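Local coordinates for tailspike protein (Acinetobacter phage vB_ApiP_P1, PDB 6E1R) that probably recognises and cleaves capsular polysaccharide on Acinetobacter cells, acting as the receptor-binding enzyme of the phage tail, at the interface of chains A and B. Residues are numbered along the deposited sequence; one frame, centred on the assembly and turned at random. Chains: chain A/B, Tailspike protein.

Contact 1: the interface of chains A and B. Residues chain A 471, 478, 482, 484-486, 506-508; chain B 463-466, 491-494, 499, 550.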
loop_
_atom_site.group_PDB
_atom_site.type_symbol
_atom_site.label_atom_id
_atom_site.label_comp_id
_atom_site.label_asym_id
_atom_site.label_seq_id
_atom_site.Cartn_x
_atom_site.Cartn_y
_atom_site.Cartn_z
ATOM N N ASN A 471 42.703 -18.327 -16.361
ATOM C CA ASN A 471 42.399 -19.604 -16.994
ATOM C C ASN A 471 42.349 -19.365 -18.497
ATOM O O ASN A 471 41.380 -18.792 -19.009
ATOM C CB ASN A 471 41.081 -20.180 -16.478
ATOM C CG ASN A 471 40.778 -21.554 -17.051
ATOM O OD1 ASN A 471 39.640 -22.021 -17.002
ATOM N ND2 ASN A 471 41.798 -22.213 -17.586
ATOM N N ALA A 478 34.872 -22.610 -23.136
ATOM C CA ALA A 478 35.318 -23.926 -22.706
ATOM C C ALA A 478 34.220 -24.966 -22.902
ATOM O O ALA A 478 33.027 -24.685 -22.759
ATOM C CB ALA A 478 35.749 -23.891 -21.240
ATOM N N THR A 482 38.456 -29.288 -23.901
ATOM C CA THR A 482 39.130 -28.063 -24.310
ATOM C C THR A 482 40.472 -27.946 -23.596
ATOM O O THR A 482 40.552 -28.119 -22.375
ATOM C CB THR A 482 38.260 -26.843 -24.003
ATOM O OG1 THR A 482 37.066 -26.895 -24.794
ATOM C CG2 THR A 482 39.011 -25.556 -24.314
ATOM N N SER A 484 43.219 -26.479 -21.577
ATOM C CA SER A 484 43.093 -25.483 -20.525
ATOM C C SER A 484 44.400 -25.360 -19.756
ATOM O O SER A 484 45.189 -26.305 -19.679
ATOM C CB SER A 484 41.951 -25.832 -19.558
ATOM O OG SER A 484 41.917 -24.937 -18.460
ATOM N N ALA A 485 44.619 -24.174 -19.192
ATOM C CA ALA A 485 45.774 -23.912 -18.347
ATOM C C ALA A 485 45.415 -22.813 -17.361
ATOM O O ALA A 485 44.704 -21.867 -17.709
ATOM C CB ALA A 485 47.000 -23.508 -19.174
ATOM N N VAL A 486 45.908 -22.943 -16.133
ATOM C CA VAL A 486 45.640 -21.985 -15.069
ATOM C C VAL A 486 46.963 -21.390 -14.609
ATOM O O VAL A 486 47.985 -22.084 -14.561
ATOM C CB VAL A 486 44.877 -22.623 -13.888
ATOM C CG1 VAL A 486 43.511 -23.097 -14.343
ATOM C CG2 VAL A 486 45.669 -23.774 -13.293
ATOM N N ALA A 506 49.301 -24.791 -13.867
ATOM C CA ALA A 506 48.856 -26.163 -14.057
ATOM C C ALA A 506 48.211 -26.282 -15.429
ATOM O O ALA A 506 47.639 -25.319 -15.947
ATOM C CB ALA A 506 47.875 -26.600 -12.962
ATOM N N GLY A 507 48.311 -27.470 -16.009
ATOM C CA GLY A 507 47.752 -27.735 -17.317
ATOM C C GLY A 507 48.787 -27.679 -18.422
ATOM O O GLY A 507 49.991 -27.839 -18.210
ATOM N N LEU A 508 48.289 -27.447 -19.638
ATOM C CA LEU A 508 49.132 -27.407 -20.833
ATOM C C LEU A 508 49.823 -26.047 -20.897
ATOM O O LEU A 508 49.381 -25.111 -21.569
ATOM C CB LEU A 508 48.303 -27.685 -22.080
ATOM C CG LEU A 508 47.435 -28.944 -22.005
ATOM C CD1 LEU A 508 46.596 -29.100 -23.263
ATOM C CD2 LEU A 508 48.289 -30.177 -21.769
ATOM N N SER B 463 35.814 -28.167 -19.407
ATOM C CA SER B 463 37.101 -28.187 -18.728
ATOM C C SER B 463 37.116 -27.125 -17.636
ATOM O O SER B 463 36.967 -25.931 -17.917
ATOM C CB SER B 463 38.228 -27.950 -19.730
ATOM O OG SER B 463 38.232 -28.946 -20.738
ATOM N N TYR B 464 37.294 -27.557 -16.394
ATOM C CA TYR B 464 37.368 -26.631 -15.277
ATOM C C TYR B 464 38.806 -26.170 -15.055
ATOM O O TYR B 464 39.759 -26.718 -15.611
ATOM C CB TYR B 464 36.793 -27.270 -14.011
ATOM C CG TYR B 464 37.336 -28.642 -13.686
ATOM C CD1 TYR B 464 38.514 -28.797 -12.968
ATOM C CD2 TYR B 464 36.656 -29.784 -14.086
ATOM C CE1 TYR B 464 39.007 -30.057 -12.667
ATOM C CE2 TYR B 464 37.139 -31.044 -13.789
ATOM C CZ TYR B 464 38.313 -31.175 -13.080
ATOM O OH TYR B 464 38.791 -32.429 -12.785
ATOM N N GLY B 465 38.950 -25.132 -14.236
ATOM C CA GLY B 465 40.256 -24.575 -13.949
ATOM C C GLY B 465 40.229 -23.457 -12.928
ATOM O O GLY B 465 39.625 -22.407 -13.163
ATOM N N GLY B 466 40.878 -23.673 -11.792
ATOM C CA GLY B 466 40.915 -22.660 -10.757
ATOM C C GLY B 466 41.810 -23.094 -9.621
ATOM O O GLY B 466 42.618 -24.012 -9.768
ATOM N N VAL B 491 44.142 -26.431 -9.998
ATOM C CA VAL B 491 43.551 -27.569 -10.689
ATOM C C VAL B 491 42.999 -27.127 -12.036
ATOM O O VAL B 491 42.566 -25.983 -12.212
ATOM C CB VAL B 491 42.441 -28.245 -9.850
ATOM C CG1 VAL B 491 43.018 -28.822 -8.568
ATOM C CG2 VAL B 491 41.321 -27.261 -9.546
ATOM N N THR B 492 43.031 -28.049 -12.994
ATOM C CA THR B 492 42.405 -27.894 -14.302
ATOM C C THR B 492 42.385 -29.264 -14.963
ATOM O O THR B 492 43.114 -30.173 -14.556
ATOM C CB THR B 492 43.138 -26.877 -15.184
ATOM O OG1 THR B 492 42.410 -26.693 -16.404
ATOM C CG2 THR B 492 44.541 -27.362 -15.509
ATOM N N SER B 493 41.540 -29.406 -15.982
ATOM C CA SER B 493 41.378 -30.686 -16.653
ATOM C C SER B 493 41.264 -30.485 -18.156
ATOM O O SER B 493 40.779 -29.454 -18.627
ATOM C CB SER B 493 40.139 -31.436 -16.141
ATOM O OG SER B 493 38.949 -30.742 -16.473
ATOM N N VAL B 494 41.732 -31.484 -18.904
ATOM C CA VAL B 494 41.561 -31.537 -20.353
ATOM C C VAL B 494 41.138 -32.953 -20.720
ATOM O O VAL B 494 41.983 -33.829 -20.935
ATOM C CB VAL B 494 42.842 -31.129 -21.108
ATOM C CG1 VAL B 494 42.598 -31.157 -22.610
ATOM C CG2 VAL B 494 43.320 -29.751 -20.673
ATOM N N TYR B 499 44.979 -32.278 -14.010
ATOM C CA TYR B 499 46.166 -31.503 -13.673
ATOM C C TYR B 499 45.955 -30.839 -12.322
ATOM O O TYR B 499 45.027 -30.042 -12.156
ATOM C CB TYR B 499 46.459 -30.451 -14.746
ATOM C CG TYR B 499 46.658 -31.034 -16.126
ATOM C CD1 TYR B 499 47.925 -31.369 -16.585
ATOM C CD2 TYR B 499 45.577 -31.255 -16.969
ATOM C CE1 TYR B 499 48.110 -31.904 -17.843
ATOM C CE2 TYR B 499 45.752 -31.789 -18.229
ATOM C CZ TYR B 499 47.020 -32.113 -18.663
ATOM O OH TYR B 499 47.197 -32.646 -19.918
ATOM N N ASN B 550 37.249 -20.996 -12.393
ATOM C CA ASN B 550 36.317 -21.853 -13.127
ATOM C C ASN B 550 36.288 -23.273 -12.567
ATOM O O ASN B 550 36.463 -24.242 -13.300
ATOM C CB ASN B 550 36.687 -21.868 -14.605
ATOM C CG ASN B 550 36.535 -20.512 -15.258
ATOM O OD1 ASN B 550 35.613 -19.757 -14.944
ATOM N ND2 ASN B 550 37.441 -20.194 -16.175
HETATM O O HOH W 1 37.237 -23.054 -18.432
#
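The C-terminal beta-rich domain of the tailspike packs here against the same domain of a neighbouring subunit, with strand 484-494 used on both sides. Its polar core is a hydroxyl pair: A:Ser484 OG and B:Thr492 OG1 are hydrogen-bonded at 2.7 Å, and the coordinates do not settle which gives the hydrogen. B:Thr492 holds OG1 anti to its backbone N (chi1 -175°). B:Thr492 OG1 donates to B:Tyr464 O at 2.8 Å, in the carbonyl plane, which would suit an accepting role towards A:Ser484. On the other side, A:Asn471 ND2 grips A:Ser484 OG at 2.9 Å and also donates to A:Ala485 O; both acceptors lie close to its amide plane, which should fix the flip of that amide. Its OD1 then faces chain B, where B:Asn550 ND2 donates to A:Asn471 OD1 at 3.0 Å, almost straight (175° at H) and on a lone pair, although the two amide planes are turned 55° apart. A water joins the same OD1 to B:Ser463 O. In the loops ahead of the strands, B:Ser463 OG donates along a lone pair of A:Thr482 O, 3.0 Å away. Apolar packing closes the opposite flank: A:Gly507 CA sits over the B:Tyr499 ring face, 3.9 Å from its centroid, while A:Leu508 CD2 reaches the phenol end and A:Val486 CG1 presses on B:Gly465 CA. Strands 465-474, 484-494 and 497-507 supply most of the patch.

Contact 2: the interface of chains A and B. Residues chain A 425-431, 433; chain B 428, 430, 432-434.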
loop_
_atom_site.group_PDB
_atom_site.type_symbol
_atom_site.label_atom_id
_atom_site.label_comp_id
_atom_site.label_asym_id
_atom_site.label_seq_id
_atom_site.Cartn_x
_atom_site.Cartn_y
_atom_site.Cartn_z
ATOM N N ILE A 425 27.512 -11.878 4.235
ATOM C CA ILE A 425 26.826 -13.049 3.703
ATOM C C ILE A 425 27.519 -14.278 4.267
ATOM O O ILE A 425 28.720 -14.475 4.048
ATOM C CB ILE A 425 26.835 -13.067 2.166
ATOM C CG1 ILE A 425 26.211 -11.783 1.615
ATOM C CG2 ILE A 425 26.090 -14.285 1.646
ATOM C CD1 ILE A 425 26.325 -11.648 0.116
ATOM N N THR A 426 26.769 -15.100 5.003
ATOM C CA THR A 426 27.371 -16.262 5.645
ATOM C C THR A 426 27.861 -17.268 4.610
ATOM O O THR A 426 29.021 -17.696 4.645
ATOM C CB THR A 426 26.374 -16.915 6.602
ATOM O OG1 THR A 426 25.852 -15.927 7.498
ATOM C CG2 THR A 426 27.056 -18.011 7.408
ATOM N N ASN A 427 26.994 -17.655 3.677
ATOM C CA ASN A 427 27.325 -18.631 2.641
ATOM C C ASN A 427 27.112 -17.978 1.278
ATOM O O ASN A 427 25.975 -17.839 0.819
ATOM C CB ASN A 427 26.485 -19.896 2.792
ATOM C CG ASN A 427 26.754 -20.617 4.097
ATOM O OD1 ASN A 427 27.621 -21.486 4.171
ATOM N ND2 ASN A 427 26.006 -20.261 5.135
ATOM N N LEU A 428 28.203 -17.583 0.632
ATOM C CA LEU A 428 28.157 -16.903 -0.654
ATOM C C LEU A 428 28.599 -17.857 -1.755
ATOM O O LEU A 428 29.617 -18.542 -1.617
ATOM C CB LEU A 428 29.050 -15.661 -0.651
ATOM C CG LEU A 428 29.206 -14.947 -1.995
ATOM C CD1 LEU A 428 27.880 -14.356 -2.457
ATOM C CD2 LEU A 428 30.274 -13.876 -1.902
ATOM N N THR A 429 27.837 -17.890 -2.844
ATOM C CA THR A 429 28.168 -18.687 -4.021
ATOM C C THR A 429 28.345 -17.722 -5.187
ATOM O O THR A 429 27.363 -17.233 -5.754
ATOM C CB THR A 429 27.086 -19.722 -4.315
ATOM O OG1 THR A 429 26.953 -20.608 -3.197
ATOM C CG2 THR A 429 27.444 -20.529 -5.554
ATOM N N SER A 430 29.597 -17.449 -5.540
ATOM C CA SER A 430 29.901 -16.540 -6.642
ATOM C C SER A 430 31.246 -16.951 -7.220
ATOM O O SER A 430 32.282 -16.756 -6.579
ATOM C CB SER A 430 29.923 -15.088 -6.174
ATOM O OG SER A 430 30.121 -14.213 -7.271
ATOM N N TYR A 431 31.228 -17.514 -8.425
ATOM C CA TYR A 431 32.452 -17.971 -9.068
ATOM C C TYR A 431 33.036 -16.929 -10.008
ATOM O O TYR A 431 34.258 -16.882 -10.186
ATOM C CB TYR A 431 32.187 -19.277 -9.818
ATOM C CG TYR A 431 31.652 -20.367 -8.917
ATOM C CD1 TYR A 431 32.496 -21.069 -8.065
ATOM C CD2 TYR A 431 30.300 -20.680 -8.903
ATOM C CE1 TYR A 431 32.008 -22.062 -7.233
ATOM C CE2 TYR A 431 29.803 -21.672 -8.077
ATOM C CZ TYR A 431 30.660 -22.358 -7.244
ATOM O OH TYR A 431 30.166 -23.344 -6.420
ATOM N N HIS A 433 33.637 -13.804 -9.559
ATOM C CA HIS A 433 33.906 -12.713 -8.632
ATOM C C HIS A 433 35.157 -11.974 -9.094
ATOM O O HIS A 433 36.225 -12.583 -9.224
ATOM C CB HIS A 433 34.085 -13.248 -7.210
ATOM C CG HIS A 433 34.494 -12.207 -6.215
ATOM N ND1 HIS A 433 35.170 -12.516 -5.054
ATOM C CD2 HIS A 433 34.313 -10.865 -6.198
ATOM C CE1 HIS A 433 35.395 -11.410 -4.369
ATOM N NE2 HIS A 433 34.885 -10.393 -5.041
ATOM N N LEU B 428 32.552 -6.479 1.596
ATOM C CA LEU B 428 31.870 -7.760 1.728
ATOM C C LEU B 428 32.557 -8.601 2.793
ATOM O O LEU B 428 33.788 -8.705 2.810
ATOM C CB LEU B 428 31.853 -8.508 0.393
ATOM C CG LEU B 428 31.307 -9.934 0.417
ATOM C CD1 LEU B 428 29.830 -9.945 0.776
ATOM C CD2 LEU B 428 31.544 -10.603 -0.924
ATOM N N SER B 430 32.400 -12.395 3.931
ATOM C CA SER B 430 31.910 -13.742 3.649
ATOM C C SER B 430 33.093 -14.696 3.705
ATOM O O SER B 430 33.957 -14.668 2.824
ATOM C CB SER B 430 31.221 -13.804 2.288
ATOM O OG SER B 430 30.669 -15.089 2.063
ATOM N N LYS B 432 32.690 -18.271 4.295
ATOM C CA LYS B 432 32.295 -19.507 3.618
ATOM C C LYS B 432 31.824 -19.206 2.192
ATOM O O LYS B 432 30.683 -19.452 1.807
ATOM C CB LYS B 432 31.228 -20.238 4.423
ATOM C CG LYS B 432 31.735 -20.784 5.747
ATOM C CD LYS B 432 30.698 -21.653 6.436
ATOM C CE LYS B 432 31.206 -22.137 7.784
ATOM N NZ LYS B 432 30.223 -23.025 8.463
ATOM N N HIS B 433 32.748 -18.655 1.409
ATOM C CA HIS B 433 32.506 -18.300 0.016
ATOM C C HIS B 433 33.006 -19.431 -0.875
ATOM O O HIS B 433 34.188 -19.790 -0.822
ATOM C CB HIS B 433 33.204 -16.984 -0.328
ATOM C CG HIS B 433 33.122 -16.608 -1.775
ATOM N ND1 HIS B 433 34.045 -15.784 -2.381
ATOM C CD2 HIS B 433 32.223 -16.934 -2.734
ATOM C CE1 HIS B 433 33.723 -15.623 -3.652
ATOM N NE2 HIS B 433 32.621 -16.312 -3.892
ATOM N N ASN B 434 32.108 -19.979 -1.699
ATOM C CA ASN B 434 32.406 -21.139 -2.541
ATOM C C ASN B 434 32.982 -22.277 -1.699
ATOM O O ASN B 434 34.010 -22.875 -2.021
ATOM C CB ASN B 434 33.351 -20.753 -3.681
ATOM C CG ASN B 434 32.768 -19.678 -4.579
ATOM O OD1 ASN B 434 31.552 -19.506 -4.650
ATOM N ND2 ASN B 434 33.637 -18.940 -5.261
#
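A:Ser430 O, a backbone carbonyl, is gripped by two side-chain donors of chain B in this inter-subunit beta bridge of the trimeric tailspike. B:His433 NE2 approaches A:Ser430 O at 2.7 Å on a lone pair and within 17° of the imidazole plane, a geometry that implies a hydrogen on NE2; the ring's charge is not seen. A:His433 ND1 and B:His433 ND1 lie 4.4 Å apart, which would disfavour both rings being charged. B:Asn434 ND2 meets A:Ser430 O at 2.9 Å from above the carbonyl plane, the acceptor lying in its own amide plane. The same amide turns B:Asn434 OD1 to A:Ser430 N, 3.0 Å away and on a lone pair, which should fix its flip. That amide also lies nearly parallel to the A:Tyr431 ring (12°), with OD1 over the rim of the face. Backbone pairing is parallel, A:Leu428 opposite B:His433: B:Asn434 N donates to A:Leu428 O at 2.9 Å, nearly along the C=O axis. A:Leu428, its CG anti to the backbone N (chi1 173°), runs alongside B:His433 and lays CD2 over the imidazole face, toward its rim. A:Leu428 CD2 also meets B:Leu428 CD2 at 3.6 Å, like against like, which suggests that the trimer axis is near. Earlier in chain A, B:Ser430 OG donates to A:Ile425 O at 2.8 Å.

Contact 3: the interface of chains A and B. Residues chain A 133-137, 168; chain B 108-110, 128-130, 163-165.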
loop_
_atom_site.group_PDB
_atom_site.type_symbol
_atom_site.label_atom_id
_atom_site.label_comp_id
_atom_site.label_asym_id
_atom_site.label_seq_id
_atom_site.Cartn_x
_atom_site.Cartn_y
_atom_site.Cartn_z
ATOM N N GLY A 133 -27.901 8.771 -6.332
ATOM C CA GLY A 133 -29.052 7.926 -6.583
ATOM C C GLY A 133 -29.473 7.192 -5.327
ATOM O O GLY A 133 -28.648 6.814 -4.497
ATOM N N ASP A 134 -30.788 6.995 -5.199
ATOM C CA ASP A 134 -31.369 6.346 -4.029
ATOM C C ASP A 134 -31.841 4.924 -4.319
ATOM O O ASP A 134 -32.686 4.396 -3.590
ATOM C CB ASP A 134 -32.528 7.179 -3.477
ATOM C CG ASP A 134 -33.559 7.531 -4.538
ATOM O OD1 ASP A 134 -33.510 6.950 -5.644
ATOM O OD2 ASP A 134 -34.431 8.381 -4.257
ATOM N N GLY A 135 -31.314 4.296 -5.367
ATOM C CA GLY A 135 -31.742 2.960 -5.736
ATOM C C GLY A 135 -31.248 1.873 -4.804
ATOM O O GLY A 135 -30.847 2.148 -3.668
ATOM N N GLY A 136 -31.281 0.629 -5.271
ATOM C CA GLY A 136 -30.796 -0.496 -4.499
ATOM C C GLY A 136 -29.283 -0.585 -4.505
ATOM O O GLY A 136 -28.569 0.398 -4.719
ATOM N N ALA A 137 -28.790 -1.797 -4.273
ATOM C CA ALA A 137 -27.360 -2.052 -4.193
ATOM C C ALA A 137 -26.849 -2.676 -5.485
ATOM O O ALA A 137 -27.490 -3.564 -6.056
ATOM C CB ALA A 137 -27.037 -2.964 -3.008
ATOM N N LYS A 168 -23.440 6.303 -6.394
ATOM C CA LYS A 168 -24.372 5.179 -6.473
ATOM C C LYS A 168 -25.347 5.342 -7.642
ATOM O O LYS A 168 -26.567 5.407 -7.476
ATOM C CB LYS A 168 -25.103 5.010 -5.137
ATOM C CG LYS A 168 -24.133 4.850 -3.975
ATOM C CD LYS A 168 -24.815 4.884 -2.624
ATOM C CE LYS A 168 -23.796 4.701 -1.508
ATOM N NZ LYS A 168 -24.392 4.889 -0.157
ATOM N N LYS B 108 -36.511 -1.586 -5.533
ATOM C CA LYS B 108 -35.201 -1.135 -6.004
ATOM C C LYS B 108 -34.908 0.293 -5.537
ATOM O O LYS B 108 -34.624 1.196 -6.328
ATOM C CB LYS B 108 -35.100 -1.261 -7.528
ATOM C CG LYS B 108 -35.143 -2.698 -8.021
ATOM C CD LYS B 108 -34.968 -2.780 -9.526
ATOM C CE LYS B 108 -35.401 -4.140 -10.052
ATOM N NZ LYS B 108 -35.185 -4.263 -11.520
ATOM N N ARG B 109 -34.986 0.481 -4.222
ATOM C CA ARG B 109 -34.693 1.770 -3.615
ATOM C C ARG B 109 -34.125 1.533 -2.225
ATOM O O ARG B 109 -34.341 0.483 -1.615
ATOM C CB ARG B 109 -35.937 2.665 -3.554
ATOM C CG ARG B 109 -37.058 2.139 -2.674
ATOM C CD ARG B 109 -38.297 3.009 -2.810
ATOM N NE ARG B 109 -38.017 4.405 -2.484
ATOM C CZ ARG B 109 -38.806 5.422 -2.815
ATOM N NH1 ARG B 109 -39.925 5.203 -3.492
ATOM N NH2 ARG B 109 -38.472 6.660 -2.477
ATOM N N LYS B 110 -33.389 2.523 -1.730
ATOM C CA LYS B 110 -32.690 2.364 -0.465
ATOM C C LYS B 110 -33.674 2.329 0.699
ATOM O O LYS B 110 -34.768 2.895 0.640
ATOM C CB LYS B 110 -31.680 3.494 -0.258
ATOM C CG LYS B 110 -32.297 4.853 0.036
ATOM C CD LYS B 110 -31.219 5.904 0.251
ATOM C CE LYS B 110 -31.805 7.215 0.751
ATOM N NZ LYS B 110 -30.744 8.213 1.060
ATOM N N THR B 128 -29.359 -7.231 -3.266
ATOM C CA THR B 128 -29.361 -5.819 -3.655
ATOM C C THR B 128 -29.947 -4.915 -2.574
ATOM O O THR B 128 -30.395 -3.803 -2.870
ATOM C CB THR B 128 -30.102 -5.594 -4.980
ATOM O OG1 THR B 128 -31.503 -5.833 -4.795
ATOM C CG2 THR B 128 -29.571 -6.530 -6.051
ATOM N N LEU B 129 -29.948 -5.363 -1.321
ATOM C CA LEU B 129 -30.457 -4.537 -0.233
ATOM C C LEU B 129 -29.471 -3.422 0.085
ATOM O O LEU B 129 -28.301 -3.682 0.382
ATOM C CB LEU B 129 -30.714 -5.378 1.013
ATOM C CG LEU B 129 -31.028 -4.526 2.248
ATOM C CD1 LEU B 129 -32.365 -3.812 2.085
ATOM C CD2 LEU B 129 -31.011 -5.349 3.525
ATOM N N ARG B 130 -29.943 -2.182 0.034
ATOM C CA ARG B 130 -29.184 -1.030 0.506
ATOM C C ARG B 130 -29.931 -0.460 1.705
ATOM O O ARG B 130 -31.022 0.099 1.556
ATOM C CB ARG B 130 -29.015 0.013 -0.596
ATOM C CG ARG B 130 -28.362 1.305 -0.132
ATOM C CD ARG B 130 -28.316 2.325 -1.256
ATOM N NE ARG B 130 -27.938 3.652 -0.780
ATOM C CZ ARG B 130 -28.044 4.762 -1.503
ATOM N NH1 ARG B 130 -28.516 4.705 -2.741
ATOM N NH2 ARG B 130 -27.677 5.929 -0.991
ATOM N N SER B 163 -24.813 -8.856 -3.411
ATOM C CA SER B 163 -25.043 -7.428 -3.601
ATOM C C SER B 163 -25.816 -6.849 -2.425
ATOM O O SER B 163 -26.983 -7.189 -2.209
ATOM C CB SER B 163 -25.781 -7.149 -4.916
ATOM O OG SER B 163 -25.037 -7.613 -6.028
ATOM N N SER B 164 -25.163 -5.990 -1.646
ATOM C CA SER B 164 -25.807 -5.335 -0.517
ATOM C C SER B 164 -24.966 -4.134 -0.113
ATOM O O SER B 164 -23.821 -3.977 -0.539
ATOM C CB SER B 164 -26.004 -6.296 0.662
ATOM O OG SER B 164 -24.789 -6.920 1.031
ATOM N N TYR B 165 -25.557 -3.282 0.721
ATOM C CA TYR B 165 -24.874 -2.103 1.236
ATOM C C TYR B 165 -25.396 -1.831 2.636
ATOM O O TYR B 165 -26.611 -1.762 2.843
ATOM C CB TYR B 165 -25.096 -0.883 0.334
ATOM C CG TYR B 165 -24.292 0.334 0.740
ATOM C CD1 TYR B 165 -24.774 1.228 1.688
ATOM C CD2 TYR B 165 -23.050 0.592 0.173
ATOM C CE1 TYR B 165 -24.043 2.340 2.061
ATOM C CE2 TYR B 165 -22.312 1.702 0.538
ATOM C CZ TYR B 165 -22.814 2.573 1.483
ATOM O OH TYR B 165 -22.086 3.680 1.851
#
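This is a polar, loop-to-strand interface between two subunits of the tailspike trimer, and it joins neighbouring chains toward the N-terminal end of the elongated body. Its central element is B:Arg130, which extends across with CG anti to the backbone N (chi1 174°). B:Arg130 NH1 donates to A:Gly133 O at 2.7 Å, nearly straight (169° at H), on a lone pair and within 4° of the guanidinium plane. The flat group is clamped on both faces by lysine methylenes: A:Lys168 CD stands 3.4 Å above the plane of the B:Arg130 guanidinium, and B:Lys110 CD 3.7 Å above its opposite face, each over its centre. A:Lys168 continues extended and crosses B:Tyr165 at about a right angle; its NZ end lies beside the phenol end. The A:Asp134 carboxylate, OD2 4.7 Å from B:Arg109 NH2 and so not salt-bridged, may partly balance the local positive charge. Backbone bonds frame the clamp: B:Lys110 N donates to A:Asp134 O at 2.7 Å, and A:Ala137 N to B:Thr128 O at 2.9 Å, both from above the carbonyl planes. Chain A offers the end of strand 129-133, the loop after it, and A:Lys168 between strands 164-167 and 169-173; chain B gives the start of strand 129-133 with B:Thr128 just ahead, strand 164-167, and the loop after helix 94-106.

Contact 1 and contact 2 lie about 22 Å apart, centre to centre of their C-alpha atoms, whereas contact 3 is about 78 Å from contact 1 and 62 Å from contact 2. The three share no residue. Contacts 1 and 2 belong to successive stretches of the C-terminal part, contact 2 using the short strands that precede the large strands of contact 1, while contact 3 lies far toward the N-terminus. The contacts thus join subunits at widely separated levels along the long axis, which would help keep the chains in register; with three copies in the assembly, each set should recur around the trimer.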